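Putative rRNA methyltransferase (PDB 4RX1) probably methylates N1 of an adenine in 16S ribosomal RNA with S-adenosylmethionine as methyl donor. Local coordinates at residues Val3-Ala8 / Val64-Ser69; Arg26-Val31 / Thr100-Phe105; Arg41-His46 / Gly75-Ala80; Ile52-Ala57 / Leu81-Ser86. All coordinates share one frame; numbering follows the deposited sequence.

Contact 1: residues Val3-Ala8 / Val64-Ser69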
loop_
_atom_site.group_PDB
_atom_site.type_symbol
_atom_site.label_atom_id
_atom_site.label_comp_id
_atom_site.label_asym_id
_atom_site.label_seq_id
_atom_site.Cartn_x
_atom_site.Cartn_y
_atom_site.Cartn_z
ATOM N N VAL A 3 16.615 -4.100 0.633
ATOM C CA VAL A 3 16.093 -3.691 1.948
ATOM C C VAL A 3 16.794 -2.440 2.476
ATOM O O VAL A 3 18.020 -2.353 2.436
ATOM C CB VAL A 3 16.254 -4.806 2.999
ATOM C CG1 VAL A 3 16.164 -4.232 4.407
ATOM C CG2 VAL A 3 15.230 -5.901 2.786
ATOM N N GLN A 4 16.033 -1.466 2.975
ATOM C CA GLN A 4 16.670 -0.265 3.509
ATOM C C GLN A 4 16.943 -0.388 5.008
ATOM O O GLN A 4 16.072 -0.819 5.779
ATOM C CB GLN A 4 15.829 0.977 3.223
ATOM C CG GLN A 4 16.595 2.291 3.336
ATOM C CD GLN A 4 17.624 2.498 2.212
ATOM O OE1 GLN A 4 17.589 1.815 1.186
ATOM N NE2 GLN A 4 18.550 3.444 2.412
ATOM N N LEU A 5 18.160 -0.024 5.406
ATOM C CA LEU A 5 18.588 -0.070 6.812
ATOM C C LEU A 5 19.417 1.186 7.126
ATOM O O LEU A 5 20.644 1.200 6.962
ATOM C CB LEU A 5 19.415 -1.341 7.062
ATOM C CG LEU A 5 20.096 -1.523 8.429
ATOM C CD1 LEU A 5 19.308 -0.883 9.554
ATOM C CD2 LEU A 5 20.326 -2.991 8.760
ATOM N N GLY A 6 18.739 2.243 7.567
ATOM C CA GLY A 6 19.385 3.541 7.716
ATOM C C GLY A 6 19.835 4.012 6.352
ATOM O O GLY A 6 19.034 4.002 5.416
ATOM N N LYS A 7 21.106 4.389 6.219
ATOM C CA LYS A 7 21.625 4.840 4.929
ATOM C C LYS A 7 22.045 3.672 4.046
ATOM O O LYS A 7 22.313 3.846 2.862
ATOM C CB LYS A 7 22.818 5.799 5.100
ATOM C CG LYS A 7 22.470 7.271 5.264
ATOM C CD LYS A 7 21.219 7.651 4.431
ATOM C CE LYS A 7 21.337 7.670 2.925
ATOM N NZ LYS A 7 19.930 7.770 2.529
ATOM N N ALA A 8 22.092 2.477 4.619
ATOM C CA ALA A 8 22.504 1.308 3.851
ATOM C C ALA A 8 21.363 0.662 3.059
ATOM O O ALA A 8 20.213 0.655 3.510
ATOM C CB ALA A 8 23.149 0.287 4.769
ATOM N N VAL A 64 13.124 5.692 9.652
ATOM C CA VAL A 64 12.266 4.661 10.197
ATOM C C VAL A 64 12.957 3.289 10.177
ATOM O O VAL A 64 12.912 2.553 11.167
ATOM C CB VAL A 64 10.858 4.645 9.487
ATOM C CG1 VAL A 64 10.919 3.941 8.103
ATOM C CG2 VAL A 64 9.830 3.981 10.353
ATOM N N SER A 65 13.645 2.969 9.082
ATOM C CA SER A 65 14.297 1.668 8.998
ATOM C C SER A 65 15.439 1.570 10.022
ATOM O O SER A 65 15.659 0.506 10.610
ATOM C CB SER A 65 14.758 1.338 7.570
ATOM O OG SER A 65 15.787 2.210 7.122
ATOM N N TRP A 66 16.160 2.670 10.244
ATOM C CA TRP A 66 17.187 2.634 11.286
ATOM C C TRP A 66 16.556 2.429 12.668
ATOM O O TRP A 66 16.971 1.542 13.425
ATOM C CB TRP A 66 18.064 3.889 11.278
ATOM C CG TRP A 66 19.138 3.870 12.333
ATOM C CD1 TRP A 66 19.130 4.561 13.502
ATOM C CD2 TRP A 66 20.368 3.112 12.318
ATOM N NE1 TRP A 66 20.267 4.287 14.220
ATOM C CE2 TRP A 66 21.050 3.402 13.517
ATOM C CE3 TRP A 66 20.956 2.217 11.408
ATOM C CZ2 TRP A 66 22.300 2.839 13.839
ATOM C CZ3 TRP A 66 22.201 1.656 11.719
ATOM C CH2 TRP A 66 22.855 1.967 12.925
ATOM N N ARG A 67 15.529 3.210 12.975
ATOM C CA ARG A 67 14.851 3.096 14.261
ATOM C C ARG A 67 14.264 1.702 14.482
ATOM O O ARG A 67 14.449 1.117 15.553
ATOM C CB ARG A 67 13.742 4.140 14.336
ATOM C CG ARG A 67 12.875 4.134 15.598
ATOM C CD ARG A 67 11.976 5.361 15.511
ATOM N NE ARG A 67 12.837 6.548 15.481
ATOM C CZ ARG A 67 12.598 7.649 14.772
ATOM N NH1 ARG A 67 11.535 7.725 13.974
ATOM N NH2 ARG A 67 13.467 8.646 14.821
ATOM N N ALA A 68 13.590 1.157 13.466
ATOM C CA ALA A 68 12.921 -0.147 13.608
ATOM C C ALA A 68 13.939 -1.269 13.769
ATOM O O ALA A 68 13.612 -2.358 14.248
ATOM C CB ALA A 68 12.008 -0.439 12.403
ATOM N N SER A 69 15.177 -1.011 13.370
ATOM C CA SER A 69 16.195 -2.042 13.499
ATOM C C SER A 69 16.980 -1.978 14.803
ATOM O O SER A 69 17.908 -2.744 14.971
ATOM C CB SER A 69 17.156 -2.022 12.311
ATOM O OG SER A 69 18.025 -0.911 12.388
#

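Contact 2: residues Arg26-Val31 / Thr100-Phe105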
loop_
_atom_site.group_PDB
_atom_site.type_symbol
_atom_site.label_atom_id
_atom_site.label_comp_id
_atom_site.label_asym_id
_atom_site.label_seq_id
_atom_site.Cartn_x
_atom_site.Cartn_y
_atom_site.Cartn_z
ATOM N N ARG A 26 0.323 -13.149 10.215
ATOM C CA ARG A 26 -0.097 -12.298 9.105
ATOM C C ARG A 26 1.022 -11.481 8.462
ATOM O O ARG A 26 2.074 -11.244 9.070
ATOM C CB ARG A 26 -1.227 -11.371 9.562
ATOM C CG ARG A 26 -2.431 -12.134 10.090
ATOM C CD ARG A 26 -3.556 -11.221 10.513
ATOM N NE ARG A 26 -3.894 -10.225 9.500
ATOM C CZ ARG A 26 -4.888 -10.369 8.622
ATOM N NH1 ARG A 26 -5.607 -11.494 8.602
ATOM N NH2 ARG A 26 -5.138 -9.405 7.744
ATOM N N VAL A 27 0.778 -11.039 7.231
ATOM C CA VAL A 27 1.713 -10.177 6.535
ATOM C C VAL A 27 0.997 -8.947 5.999
ATOM O O VAL A 27 -0.019 -9.062 5.304
ATOM C CB VAL A 27 2.402 -10.912 5.356
ATOM C CG1 VAL A 27 3.161 -9.920 4.473
ATOM C CG2 VAL A 27 3.315 -12.030 5.858
ATOM N N LEU A 28 1.553 -7.774 6.299
ATOM C CA LEU A 28 1.039 -6.513 5.782
ATOM C C LEU A 28 2.075 -5.872 4.858
ATOM O O LEU A 28 3.274 -5.817 5.170
ATOM C CB LEU A 28 0.682 -5.546 6.925
ATOM C CG LEU A 28 0.562 -4.060 6.510
ATOM C CD1 LEU A 28 -0.724 -3.790 5.700
ATOM C CD2 LEU A 28 0.687 -3.083 7.703
ATOM N N ILE A 29 1.615 -5.378 3.717
ATOM C CA ILE A 29 2.506 -4.655 2.822
ATOM C C ILE A 29 1.939 -3.279 2.494
ATOM O O ILE A 29 0.798 -3.166 2.044
ATOM C CB ILE A 29 2.788 -5.461 1.545
ATOM C CG1 ILE A 29 3.430 -6.803 1.918
ATOM C CG2 ILE A 29 3.687 -4.671 0.605
ATOM C CD1 ILE A 29 3.565 -7.779 0.755
ATOM N N ASP A 30 2.723 -2.238 2.752
ATOM C CA ASP A 30 2.309 -0.877 2.448
ATOM C C ASP A 30 3.074 -0.346 1.239
ATOM O O ASP A 30 4.287 -0.090 1.333
ATOM C CB ASP A 30 2.575 0.027 3.647
ATOM C CG ASP A 30 1.979 1.412 3.476
ATOM O OD1 ASP A 30 0.926 1.514 2.805
ATOM O OD2 ASP A 30 2.563 2.391 4.006
ATOM N N VAL A 31 2.371 -0.178 0.113
ATOM C CA VAL A 31 3.002 0.247 -1.141
ATOM C C VAL A 31 2.975 1.771 -1.308
ATOM O O VAL A 31 1.899 2.384 -1.252
ATOM C CB VAL A 31 2.333 -0.435 -2.373
ATOM C CG1 VAL A 31 2.912 0.100 -3.693
ATOM C CG2 VAL A 31 2.500 -1.947 -2.306
ATOM N N THR A 100 -2.930 -8.269 3.909
ATOM C CA THR A 100 -3.435 -6.911 3.751
ATOM C C THR A 100 -2.424 -6.082 2.962
ATOM O O THR A 100 -1.231 -6.035 3.308
ATOM C CB THR A 100 -3.690 -6.241 5.124
ATOM O OG1 THR A 100 -4.547 -7.078 5.908
ATOM C CG2 THR A 100 -4.342 -4.857 4.969
ATOM N N LEU A 101 -2.898 -5.448 1.889
ATOM C CA LEU A 101 -2.046 -4.589 1.083
ATOM C C LEU A 101 -2.645 -3.206 1.170
ATOM O O LEU A 101 -3.795 -3.006 0.769
ATOM C CB LEU A 101 -2.017 -5.041 -0.379
ATOM C CG LEU A 101 -0.973 -4.349 -1.276
ATOM C CD1 LEU A 101 -0.702 -5.204 -2.499
ATOM C CD2 LEU A 101 -1.351 -2.939 -1.713
ATOM N N THR A 102 -1.871 -2.242 1.657
ATOM C CA THR A 102 -2.392 -0.890 1.783
ATOM C C THR A 102 -1.757 0.061 0.805
ATOM O O THR A 102 -0.538 0.004 0.557
ATOM C CB THR A 102 -2.194 -0.294 3.204
ATOM O OG1 THR A 102 -0.788 -0.210 3.505
ATOM C CG2 THR A 102 -2.912 -1.135 4.247
ATOM N N LEU A 103 -2.587 0.951 0.270
ATOM C CA LEU A 103 -2.104 2.123 -0.453
ATOM C C LEU A 103 -2.722 3.340 0.206
ATOM O O LEU A 103 -3.930 3.567 0.107
ATOM C CB LEU A 103 -2.485 2.053 -1.924
ATOM C CG LEU A 103 -1.993 0.779 -2.613
ATOM C CD1 LEU A 103 -3.182 -0.050 -3.103
ATOM C CD2 LEU A 103 -1.025 1.100 -3.738
ATOM N N ASN A 104 -1.890 4.079 0.931
ATOM C CA ASN A 104 -2.303 5.263 1.670
ATOM C C ASN A 104 -1.913 6.535 0.918
ATOM O O ASN A 104 -0.721 6.810 0.748
ATOM C CB ASN A 104 -1.657 5.266 3.063
ATOM C CG ASN A 104 -2.118 4.101 3.918
ATOM O OD1 ASN A 104 -3.297 3.755 3.917
ATOM N ND2 ASN A 104 -1.189 3.478 4.639
ATOM N N PHE A 105 -2.912 7.289 0.463
ATOM C CA PHE A 105 -2.684 8.532 -0.279
ATOM C C PHE A 105 -1.654 8.391 -1.411
ATOM O O PHE A 105 -0.643 9.093 -1.446
ATOM C CB PHE A 105 -2.296 9.661 0.697
ATOM C CG PHE A 105 -3.336 9.918 1.756
ATOM C CD1 PHE A 105 -4.580 10.426 1.415
ATOM C CD2 PHE A 105 -3.091 9.618 3.090
ATOM C CE1 PHE A 105 -5.567 10.645 2.392
ATOM C CE2 PHE A 105 -4.071 9.843 4.065
ATOM C CZ PHE A 105 -5.304 10.357 3.709
HETATM O O HOH W 1 -2.962 -7.952 8.182
HETATM O O HOH W 2 1.584 4.725 4.297
HETATM O O HOH W 3 0.833 3.831 1.011
#

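Contact 3: residues Arg41-His46 / Gly75-Ala80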
loop_
_atom_site.group_PDB
_atom_site.type_symbol
_atom_site.label_atom_id
_atom_site.label_comp_id
_atom_site.label_asym_id
_atom_site.label_seq_id
_atom_site.Cartn_x
_atom_site.Cartn_y
_atom_site.Cartn_z
ATOM N N ARG A 41 4.175 2.044 12.996
ATOM C CA ARG A 41 3.072 1.968 13.957
ATOM C C ARG A 41 2.327 0.636 13.887
ATOM O O ARG A 41 2.026 0.036 14.911
ATOM C CB ARG A 41 2.094 3.111 13.741
ATOM C CG ARG A 41 2.586 4.434 14.244
ATOM C CD ARG A 41 1.459 5.456 14.247
ATOM N NE ARG A 41 0.925 5.647 12.902
ATOM C CZ ARG A 41 1.427 6.516 12.027
ATOM N NH1 ARG A 41 2.499 7.248 12.340
ATOM N NH2 ARG A 41 0.878 6.628 10.826
ATOM N N SER A 42 2.043 0.171 12.675
ATOM C CA SER A 42 1.357 -1.101 12.514
ATOM C C SER A 42 2.139 -2.225 13.189
ATOM O O SER A 42 1.562 -3.119 13.826
ATOM C CB SER A 42 1.166 -1.421 11.044
ATOM O OG SER A 42 0.377 -0.428 10.438
ATOM N N ALA A 43 3.459 -2.143 13.074
ATOM C CA ALA A 43 4.334 -3.146 13.644
ATOM C C ALA A 43 4.131 -3.208 15.156
ATOM O O ALA A 43 4.037 -4.306 15.736
ATOM C CB ALA A 43 5.806 -2.828 13.297
ATOM N N GLY A 44 4.022 -2.027 15.775
ATOM C CA GLY A 44 3.742 -1.916 17.199
ATOM C C GLY A 44 2.375 -2.462 17.593
ATOM O O GLY A 44 2.245 -3.226 18.569
ATOM N N ALA A 45 1.342 -2.084 16.844
ATOM C CA ALA A 45 -0.018 -2.541 17.168
ATOM C C ALA A 45 -0.255 -4.041 16.892
ATOM O O ALA A 45 -1.121 -4.654 17.498
ATOM C CB ALA A 45 -1.061 -1.691 16.437
ATOM N N HIS A 46 0.506 -4.626 15.974
ATOM C CA HIS A 46 0.277 -6.011 15.582
ATOM C C HIS A 46 1.552 -6.830 15.534
ATOM O O HIS A 46 2.126 -7.000 14.455
ATOM C CB HIS A 46 -0.389 -6.049 14.211
ATOM C CG HIS A 46 -1.606 -5.193 14.121
ATOM N ND1 HIS A 46 -2.816 -5.556 14.684
ATOM C CD2 HIS A 46 -1.797 -3.966 13.583
ATOM C CE1 HIS A 46 -3.703 -4.608 14.459
ATOM N NE2 HIS A 46 -3.110 -3.632 13.791
ATOM N N GLY A 75 13.226 1.273 20.630
ATOM C CA GLY A 75 12.282 1.625 19.585
ATOM C C GLY A 75 12.345 0.674 18.408
ATOM O O GLY A 75 11.678 0.876 17.394
ATOM N N GLY A 76 13.101 -0.405 18.557
ATOM C CA GLY A 76 13.197 -1.372 17.491
ATOM C C GLY A 76 11.869 -2.071 17.270
ATOM O O GLY A 76 11.097 -2.278 18.197
ATOM N N ARG A 77 11.588 -2.417 16.021
ATOM C CA ARG A 77 10.403 -3.198 15.730
ATOM C C ARG A 77 10.789 -4.271 14.715
ATOM O O ARG A 77 10.821 -4.021 13.498
ATOM C CB ARG A 77 9.291 -2.275 15.215
ATOM C CG ARG A 77 8.037 -2.256 16.100
ATOM C CD ARG A 77 7.954 -1.143 17.158
ATOM N NE ARG A 77 6.794 -0.304 16.858
ATOM C CZ ARG A 77 6.401 0.784 17.520
ATOM N NH1 ARG A 77 7.031 1.203 18.612
ATOM N NH2 ARG A 77 5.325 1.430 17.095
ATOM N N PRO A 78 11.083 -5.479 15.220
ATOM C CA PRO A 78 11.639 -6.562 14.394
ATOM C C PRO A 78 10.636 -7.143 13.407
ATOM O O PRO A 78 11.022 -7.871 12.500
ATOM C CB PRO A 78 12.068 -7.626 15.436
ATOM C CG PRO A 78 11.225 -7.346 16.651
ATOM C CD PRO A 78 10.984 -5.844 16.646
ATOM N N ASN A 79 9.358 -6.847 13.574
ATOM C CA ASN A 79 8.375 -7.302 12.596
ATOM C C ASN A 79 8.099 -6.205 11.562
ATOM O O ASN A 79 7.056 -6.207 10.895
ATOM C CB ASN A 79 7.080 -7.706 13.280
ATOM C CG ASN A 79 6.493 -6.572 14.101
ATOM O OD1 ASN A 79 7.233 -5.739 14.646
ATOM N ND2 ASN A 79 5.157 -6.508 14.163
ATOM N N ALA A 80 9.019 -5.250 11.469
ATOM C CA ALA A 80 8.953 -4.203 10.454
ATOM C C ALA A 80 10.090 -4.355 9.448
ATOM O O ALA A 80 11.223 -4.718 9.811
ATOM C CB ALA A 80 8.993 -2.809 11.095
#

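Contact 4: residues Ile52-Ala57 / Leu81-Ser86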
loop_
_atom_site.group_PDB
_atom_site.type_symbol
_atom_site.label_atom_id
_atom_site.label_comp_id
_atom_site.label_asym_id
_atom_site.label_seq_id
_atom_site.Cartn_x
_atom_site.Cartn_y
_atom_site.Cartn_z
ATOM N N ILE A 52 5.624 -4.731 6.055
ATOM C CA ILE A 52 6.595 -4.358 5.043
ATOM C C ILE A 52 6.190 -3.046 4.375
ATOM O O ILE A 52 5.086 -2.931 3.814
ATOM C CB ILE A 52 6.709 -5.456 3.958
ATOM C CG1 ILE A 52 6.918 -6.829 4.602
ATOM C CG2 ILE A 52 7.837 -5.134 2.987
ATOM C CD1 ILE A 52 7.057 -8.006 3.587
ATOM N N GLY A 53 7.077 -2.060 4.459
ATOM C CA GLY A 53 6.889 -0.793 3.783
ATOM C C GLY A 53 7.732 -0.762 2.514
ATOM O O GLY A 53 8.929 -1.138 2.517
ATOM N N VAL A 54 7.115 -0.324 1.422
ATOM C CA VAL A 54 7.808 -0.270 0.142
ATOM C C VAL A 54 7.768 1.152 -0.396
ATOM O O VAL A 54 6.741 1.837 -0.291
ATOM C CB VAL A 54 7.205 -1.244 -0.899
ATOM C CG1 VAL A 54 8.129 -1.371 -2.107
ATOM C CG2 VAL A 54 6.947 -2.611 -0.272
ATOM N N ASP A 55 8.896 1.607 -0.931
ATOM C CA ASP A 55 8.968 2.920 -1.542
ATOM C C ASP A 55 10.132 2.952 -2.524
ATOM O O ASP A 55 11.177 2.365 -2.255
ATOM C CB ASP A 55 9.185 3.991 -0.477
ATOM C CG ASP A 55 8.820 5.376 -0.969
ATOM O OD1 ASP A 55 9.677 6.011 -1.632
ATOM O OD2 ASP A 55 7.676 5.827 -0.680
ATOM N N PRO A 56 9.964 3.650 -3.652
ATOM C CA PRO A 56 11.076 3.659 -4.609
ATOM C C PRO A 56 12.264 4.547 -4.170
ATOM O O PRO A 56 13.324 4.433 -4.779
ATOM C CB PRO A 56 10.427 4.185 -5.900
ATOM C CG PRO A 56 9.240 5.005 -5.424
ATOM C CD PRO A 56 8.742 4.295 -4.181
ATOM N N ALA A 57 12.100 5.410 -3.163
ATOM C CA ALA A 57 13.233 6.218 -2.689
ATOM C C ALA A 57 13.717 5.776 -1.308
ATOM O O ALA A 57 13.100 6.114 -0.280
ATOM C CB ALA A 57 12.876 7.707 -2.678
ATOM N N LEU A 81 9.783 -4.070 8.186
ATOM C CA LEU A 81 10.764 -4.191 7.120
ATOM C C LEU A 81 10.568 -3.131 6.034
ATOM O O LEU A 81 9.432 -2.838 5.658
ATOM C CB LEU A 81 10.673 -5.591 6.512
ATOM C CG LEU A 81 11.768 -5.868 5.493
ATOM C CD1 LEU A 81 13.113 -5.894 6.232
ATOM C CD2 LEU A 81 11.488 -7.197 4.728
ATOM N N PHE A 82 11.660 -2.585 5.505
ATOM C CA PHE A 82 11.529 -1.510 4.532
ATOM C C PHE A 82 12.281 -1.817 3.259
ATOM O O PHE A 82 13.487 -2.109 3.266
ATOM C CB PHE A 82 11.929 -0.163 5.141
ATOM C CG PHE A 82 11.075 0.210 6.301
ATOM C CD1 PHE A 82 9.864 0.841 6.105
ATOM C CD2 PHE A 82 11.434 -0.171 7.601
ATOM C CE1 PHE A 82 9.037 1.155 7.192
ATOM C CE2 PHE A 82 10.614 0.130 8.683
ATOM C CZ PHE A 82 9.413 0.793 8.476
ATOM N N VAL A 83 11.539 -1.766 2.164
ATOM C CA VAL A 83 12.015 -2.268 0.896
ATOM C C VAL A 83 11.942 -1.155 -0.127
ATOM O O VAL A 83 10.919 -0.450 -0.204
ATOM C CB VAL A 83 11.146 -3.450 0.478
ATOM C CG1 VAL A 83 11.458 -3.880 -0.953
ATOM C CG2 VAL A 83 11.346 -4.598 1.462
ATOM N N VAL A 84 13.023 -0.965 -0.889
ATOM C CA VAL A 84 12.996 0.023 -1.967
ATOM C C VAL A 84 12.616 -0.576 -3.328
ATOM O O VAL A 84 13.255 -1.501 -3.808
ATOM C CB VAL A 84 14.248 0.976 -1.992
ATOM C CG1 VAL A 84 15.253 0.594 -0.916
ATOM C CG2 VAL A 84 14.882 1.046 -3.358
ATOM N N ALA A 85 11.519 -0.070 -3.893
ATOM C CA ALA A 85 10.961 -0.528 -5.171
ATOM C C ALA A 85 9.773 0.347 -5.551
ATOM O O ALA A 85 9.194 1.011 -4.690
ATOM C CB ALA A 85 10.504 -1.987 -5.070
ATOM N N SER A 86 9.440 0.376 -6.838
ATOM C CA SER A 86 8.205 1.008 -7.333
ATOM C C SER A 86 7.195 -0.034 -7.776
ATOM O O SER A 86 7.566 -1.168 -8.096
ATOM C CB SER A 86 8.500 1.904 -8.515
ATOM O OG SER A 86 9.017 1.114 -9.567
#

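Contact 1: residues Val3-Ala8 / Val64-Ser69
Ser65 has its OG lodged between its own backbone N and carbonyl carbon (chi1 66°), which aims the hydroxyl at the backbone of Gly6. Leu5 and Trp66 each set CG opposite the backbone N (chi1 173° and -179°), and these torsions bring Leu5 CD1 to the indole of Trp66. The motif is a beta hairpin, closed by a type II' turn from Leu5 to Ala8, laid against helix 62-68, with strand and helix axes 7.2 Å apart. One hydrogen bond joins the two: Gly6 N donates to Ser65 OG at 3.0 Å. That oxygen is also bonded to Met61 O, just ahead of the helix, so the hydroxyl ties the helix to the tip of the hairpin. Next to that hydroxyl, Ser65 CB sits 3.1 Å from Gln4 O.

Gly6 fits snugly, since its positive phi suits glycine and a CB would come tight against Trp66 CE3. Its CA instead approaches Trp66 CB to 3.8 Å, leaving the indole lying obliquely by the turn, with Arg70 making a cation-pi contact to the ring. Leu5 starts out pointing away from the helix, yet its CD1 returns to within 4.0 Å of Trp66 CE3 and 3.7 Å of Ser69 CB. Ser69 OG, for its part, donates back to Trp66 O at 2.9 Å, arriving on the same face of that carbonyl as Ser69 N.

Contact 2: residues Arg26-Val31 / Thr100-Phe105
Strands 26-31 and 100-104 run parallel, their axes 4.8 Å apart and crossing at -23°, with Leu28, Ile29 and Asp30 in register with Thr100, Leu101 and Thr102. They are the first and fourth strands of the Rossmann-like methyltransferase fold, side by side in the middle of its sheet. Ile29 N, Thr102 N and Val31 N each give a good bond across, whereas Thr100 N to Val27 O is weak.

On the Leu28 face, Leu28 CD1 nestles 3.7 Å from Thr102 CG2, the two side chains meeting at about a right angle. Leu101 and Val31 meet on the other side, Val31 CG2 lying 4.0 Å from Leu101 CD2, and Val31 CB lies alongside Leu103 CD2.

The polar centre is Asp30. Thr102 turns OG1 between its backbone N and carbonyl carbon (chi1 62°) and donates a short 2.5 Å bond to Asp30 OD1, from 43° above the carboxylate plane. OD2 is hydrogen-bonded to Thr33 OG1. A leucine in place of Asp30 would probably leave the Thr102 hydroxyl without its acceptor and the waters by Asn104 without their hold.

Asn104 O is hydrogen-bonded to a glycerol, probably from the crystallisation liquor, near the strand ends where this fold usually receives its cofactor. One water accepts a hydrogen bond from Asn104 ND2 at 3.1 Å and donates one to Asp30 OD2 at 2.5 Å.

Contact 3: residues Arg41-His46 / Gly75-Ala80
Ala43, Arg77 and Asn79 make most of this contact, in which the last turn of helix 37-45 rests on the loop leading into strand 80-84. The methyl of Ala43 sits among three side chains: Arg77 CG at 3.6 Å, Asn79 OD1 at 3.5 Å and Ala80 CB at 3.9 Å. Beside it, Asn79 ND2 donates to Ala43 O at 2.9 Å. The N-H points almost straight at the oxygen (174°) and in the plane of the amide, but reaches the carbonyl from its flank, at a C=O...N angle of 113°. ND2 also bonds Thr49 O, so the amide spans helix and sheet. An alanine in place of Asn79 would probably leave Ala43 O without this donor and open a gap beside the Ala43 methyl.

Arg77 folds back, bent at chi2 and chi3, and brings its guanidinium obliquely against the helix backbone, with NE 3.5 Å from Gly44 CA. Having no side chain, Gly44 leaves room here; a CB would clash with NH2. Arg77 NH2 bonds Tyr40 O, fastening the loop to a second carbonyl of the helix. The type I turn from Arg77 to Ala80 thus leads into edge strand 80-84, against helix 37-45 and next to helix 62-68, whose Ala68 is bonded to the Arg77 backbone.

Contact 4: residues Ile52-Ala57 / Leu81-Ser86
Gly53 uses both its backbone groups on strand 81-84: its N gives a bond to Leu81 O at 2.8 Å, and its O takes one from Val83 N at 2.7 Å. Asp55 N then donates to Val83 O at 3.0 Å, completing the run of nearly straight bonds in this parallel pair, the second and third strands of the Rossmann-like sheet. Where the strands end, Ala85 N still reaches Asp55 O at 3.0 Å, but from 62° above the carbonyl plane. Pro56 N has no hydrogen to share with Ala85 O, although it lies 2.9 Å away, and the ring packs against that carbonyl.

Asp55 OD1 accepts from Ala57 N at 2.9 Å through its anti lone pair, an Asx turn, and is salt-bridged to Arg60; OD2 takes the N-H of Gly34. A glycerol, probably from the crystallisation liquor, lies near this side chain, at the strand end where methyltransferases of this fold commonly keep an acidic residue for the cofactor ribose.

Ile52 CG2 crosses Val83 CG2 obliquely at 3.9 Å. Val54 puts CG1 opposite its backbone N (chi1 -168°), which carries it to 3.8 Å from Ala85 CB. On the opposite face Gly53 has no side chain, and Phe82 fills the place. Strand 49-55 is bonded on its other edge to strand 26-31, while helix 62-68, the crossover linking these two strands, covers Phe82.

Contacts 2 to 4 belong to the Rossmann-like core, and contact 1 adds the N-terminal hairpin to its edge. Contacts 2 and 4 share one sheet, centres about 11 Å apart, and join where Asp30 N bonds Ile52 O. Along the chain contacts 3 and 4 are nested inside the loop closed by contact 2. Contacts 1 and 3, centres about 13 Å apart, are linked by helix 62-68 through the backbone of Ala68 and Arg77. Contact 1 meets contact 4 where Gln4 N bonds Phe82 O. Contacts 2 and 4 pair strands of the sheet, with contact 4 and the end of contact 2 near the probable cofactor site, while contacts 1 and 3 fasten hairpin, helix and loop round its edge strand.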